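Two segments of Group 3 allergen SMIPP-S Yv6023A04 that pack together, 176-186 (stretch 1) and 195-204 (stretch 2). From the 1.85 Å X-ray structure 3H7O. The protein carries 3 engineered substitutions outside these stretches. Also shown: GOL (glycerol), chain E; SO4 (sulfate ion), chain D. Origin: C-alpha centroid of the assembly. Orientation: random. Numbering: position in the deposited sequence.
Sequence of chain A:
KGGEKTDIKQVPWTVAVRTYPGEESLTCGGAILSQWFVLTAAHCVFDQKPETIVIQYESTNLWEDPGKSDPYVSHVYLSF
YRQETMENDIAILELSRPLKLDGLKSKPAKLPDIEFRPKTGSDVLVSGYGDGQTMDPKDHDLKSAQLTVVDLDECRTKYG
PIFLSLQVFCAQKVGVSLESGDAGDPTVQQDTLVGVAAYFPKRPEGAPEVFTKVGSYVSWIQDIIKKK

Stretch 1, residues 176-186: VSLESGDAGDP
Stretch 2 (195-204) GVAAYFPKRP

Stretch 1 runs as extended loop to Glu 179, makes a 3-10 segment at 180-182, then a type II turn from Asp 182 to Asp 185. Stretch 2 enters as a strand that begins earlier in the chain and includes residues 195-197, and makes a type I turn from Phe 200 to Arg 203 before Pro 204. The two stretches pair antiparallel, with Pro 186 and Val 196 forming a non-hydrogen-bonded bridge (CA to CA 5.1 Å) and Gly 184 level with Ala 197 (CA to CA 4.8 Å). Two nearly linear hydrogen bonds fix this register: Gly 184 N to Ala 197 O, 2.8 Å and 174°, and Ala 197 N to Asp 185 O, 3.0 Å and 166°.

Gly 184 has phi/psi 86/-6, where a CB would jam against the carbonyl O of Ala 183; its CA lies 3.5 Å from Val 196 CG1, with Val 196 chi1 t. Ala 197 (-58/133) points toward stretch 1, and its methyl CB sits 3.3 Å from Asp 182 O and 4.1 Å from Leu 178 CD1, the leucine being m,t.

Tyr 199 (-145/127; chi1 -173°, chi2 86°) gives up the most surface, 91 of the 501 Å² buried in total. Ser 180 CA lies 3.6 Å from the Tyr 199 ring centroid, 11° off its normal, a CH-pi contact over the face, while Leu 178 O meets the ring edge at CE1 of Tyr 199, 3.5 Å away. Ala 183 CB packs against Tyr 199 CB at 4.2 Å.

Asp 182 (chi1 -74°) braces the loop by accepting Glu 179 N at OD2, 2.8 Å and 174°; Asp 182 N in turn donates to Glu 179 O at 2.8 Å. Asp 185 (chi1 -82°) starts sideways but its end leads away, bringing OD2 within 2.6 Å of Asp 182 OD1.

Arg 203, p,t,t with chi4 -168°, extends until NH2 lies 3.8 Å from Ser 177 CB; Arg 203 NH2 also donates to glycerol O1 at 2.8 Å.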

# COMPACT_ATOMS: atom_id res chain seq x y z
N VAL A 176 -10.29 13.64 -5.64
CA VAL A 176 -9.42 12.86 -4.76
C VAL A 176 -8.18 12.42 -5.53
O VAL A 176 -8.28 11.87 -6.63
CB VAL A 176 -10.14 11.61 -4.16
CG1 VAL A 176 -9.18 10.75 -3.35
CG2 VAL A 176 -11.33 12.03 -3.30
N SER A 177 -7.01 12.68 -4.95
CA SER A 177 -5.74 12.19 -5.49
C SER A 177 -4.88 11.63 -4.36
O SER A 177 -4.85 12.20 -3.27
CB SER A 177 -4.96 13.30 -6.19
OG SER A 177 -5.74 13.95 -7.16
N LEU A 178 -4.19 10.53 -4.64
CA LEU A 178 -3.24 9.96 -3.69
C LEU A 178 -1.93 10.74 -3.75
O LEU A 178 -1.63 11.39 -4.76
CB LEU A 178 -3.00 8.47 -3.97
CG LEU A 178 -4.21 7.53 -4.00
CD1 LEU A 178 -3.80 6.10 -4.35
CD2 LEU A 178 -5.00 7.55 -2.70
N GLU A 179 -1.16 10.68 -2.67
CA GLU A 179 0.15 11.33 -2.60
C GLU A 179 1.27 10.30 -2.71
O GLU A 179 1.02 9.10 -2.68
CB GLU A 179 0.27 12.14 -1.31
CG GLU A 179 -0.57 13.42 -1.28
CD GLU A 179 -0.58 14.11 0.07
OE1 GLU A 179 0.01 13.59 1.04
OE2 GLU A 179 -1.20 15.18 0.17
N SER A 180 2.51 10.77 -2.84
CA SER A 180 3.65 9.86 -2.96
C SER A 180 3.76 8.90 -1.78
O SER A 180 4.13 7.74 -1.96
CB SER A 180 4.96 10.64 -3.15
OG SER A 180 5.30 11.33 -1.96
N GLY A 181 3.42 9.38 -0.58
CA GLY A 181 3.38 8.55 0.63
C GLY A 181 2.28 7.50 0.64
O GLY A 181 2.26 6.63 1.52
N ASP A 182 1.36 7.58 -0.32
CA ASP A 182 0.28 6.60 -0.44
C ASP A 182 0.67 5.36 -1.25
O ASP A 182 -0.13 4.44 -1.40
CB ASP A 182 -0.98 7.24 -1.02
CG ASP A 182 -1.70 8.12 -0.01
OD1 ASP A 182 -2.03 7.62 1.09
OD2 ASP A 182 -1.93 9.31 -0.31
N ALA A 183 1.90 5.34 -1.78
CA ALA A 183 2.44 4.13 -2.39
C ALA A 183 2.37 3.02 -1.35
O ALA A 183 2.69 3.24 -0.18
CB ALA A 183 3.88 4.34 -2.83
N GLY A 184 1.92 1.84 -1.77
CA GLY A 184 1.81 0.71 -0.86
C GLY A 184 0.50 0.64 -0.08
O GLY A 184 0.27 -0.33 0.64
N ASP A 185 -0.35 1.66 -0.23
CA ASP A 185 -1.65 1.69 0.47
C ASP A 185 -2.50 0.46 0.15
O ASP A 185 -2.67 0.11 -1.02
CB ASP A 185 -2.46 2.94 0.11
CG ASP A 185 -2.05 4.18 0.90
OD1 ASP A 185 -1.01 4.17 1.61
OD2 ASP A 185 -2.78 5.18 0.80
N PRO A 186 -3.03 -0.21 1.19
CA PRO A 186 -3.92 -1.34 0.95
C PRO A 186 -5.19 -0.88 0.24
O PRO A 186 -5.71 0.21 0.53
CB PRO A 186 -4.25 -1.85 2.35
CG PRO A 186 -3.95 -0.71 3.28
CD PRO A 186 -2.83 0.05 2.63
N GLY A 195 -5.73 -4.68 -4.21
CA GLY A 195 -4.67 -3.85 -4.76
C GLY A 195 -3.68 -3.34 -3.73
O GLY A 195 -3.96 -3.28 -2.54
N VAL A 196 -2.49 -2.99 -4.23
CA VAL A 196 -1.49 -2.24 -3.49
C VAL A 196 -1.24 -0.99 -4.32
O VAL A 196 -0.87 -1.10 -5.49
CB VAL A 196 -0.16 -3.03 -3.34
CG1 VAL A 196 0.91 -2.18 -2.66
CG2 VAL A 196 -0.38 -4.32 -2.56
N ALA A 197 -1.46 0.19 -3.73
CA ALA A 197 -1.32 1.43 -4.49
C ALA A 197 0.07 1.61 -5.08
O ALA A 197 1.09 1.39 -4.41
CB ALA A 197 -1.70 2.63 -3.63
N ALA A 198 0.10 1.98 -6.35
CA ALA A 198 1.32 2.41 -7.02
C ALA A 198 1.31 3.93 -7.01
O ALA A 198 0.26 4.54 -6.76
CB ALA A 198 1.37 1.87 -8.44
N TYR A 199 2.46 4.54 -7.25
CA TYR A 199 2.53 5.99 -7.43
C TYR A 199 3.59 6.38 -8.45
O TYR A 199 4.75 5.99 -8.34
CB TYR A 199 2.75 6.73 -6.10
CG TYR A 199 2.66 8.23 -6.24
CD1 TYR A 199 1.43 8.88 -6.16
CD2 TYR A 199 3.80 9.00 -6.47
CE1 TYR A 199 1.35 10.27 -6.30
CE2 TYR A 199 3.73 10.38 -6.61
CZ TYR A 199 2.50 11.00 -6.52
OH TYR A 199 2.43 12.37 -6.66
N PHE A 200 3.17 7.16 -9.45
CA PHE A 200 4.05 7.66 -10.49
C PHE A 200 4.14 9.19 -10.40
O PHE A 200 3.19 9.88 -10.77
CB PHE A 200 3.56 7.23 -11.87
CG PHE A 200 3.65 5.75 -12.11
CD1 PHE A 200 4.77 5.21 -12.73
CD2 PHE A 200 2.62 4.90 -11.70
CE1 PHE A 200 4.86 3.84 -12.95
CE2 PHE A 200 2.71 3.53 -11.91
CZ PHE A 200 3.83 3.00 -12.54
N PRO A 201 5.26 9.71 -9.88
CA PRO A 201 5.46 11.15 -9.69
C PRO A 201 5.30 11.98 -10.98
O PRO A 201 4.88 13.13 -10.92
CB PRO A 201 6.90 11.25 -9.17
CG PRO A 201 7.53 9.92 -9.48
CD PRO A 201 6.42 8.94 -9.38
N LYS A 202 5.63 11.39 -12.12
CA LYS A 202 5.59 12.11 -13.40
C LYS A 202 4.27 11.96 -14.15
O LYS A 202 4.16 12.38 -15.30
CB LYS A 202 6.78 11.70 -14.28
CG LYS A 202 8.12 12.18 -13.75
CD LYS A 202 9.29 11.59 -14.51
CE LYS A 202 10.62 12.00 -13.88
NZ LYS A 202 10.76 11.49 -12.48
N ARG A 203 3.26 11.38 -13.49
CA ARG A 203 1.95 11.15 -14.10
C ARG A 203 1.29 12.45 -14.57
O ARG A 203 1.55 13.52 -14.02
CB ARG A 203 1.04 10.39 -13.14
CG ARG A 203 0.42 11.24 -12.05
CD ARG A 203 -0.25 10.36 -11.03
NE ARG A 203 -1.35 11.04 -10.35
CZ ARG A 203 -1.96 10.58 -9.26
NH1 ARG A 203 -1.57 9.44 -8.71
NH2 ARG A 203 -2.95 11.26 -8.72
N PRO A 204 0.43 12.36 -15.60
CA PRO A 204 -0.20 13.57 -16.11
C PRO A 204 -1.28 14.08 -15.17
O PRO A 204 -1.80 13.32 -14.36
CB PRO A 204 -0.83 13.12 -17.44
CG PRO A 204 -0.30 11.76 -17.71
CD PRO A 204 0.01 11.18 -16.38
C1 GOL E . -6.08 13.11 -10.48
O1 GOL E . -4.75 12.72 -10.24
C2 GOL E . -7.02 12.51 -9.44
O2 GOL E . -6.92 11.09 -9.43
C3 GOL E . -8.44 12.98 -9.77
O3 GOL E . -9.43 12.14 -9.21
S SO4 D . -3.93 16.18 -10.31
O1 SO4 D . -5.37 16.39 -10.37
O2 SO4 D . -3.58 15.57 -9.03
O3 SO4 D . -3.24 17.46 -10.45
O4 SO4 D . -3.54 15.30 -11.39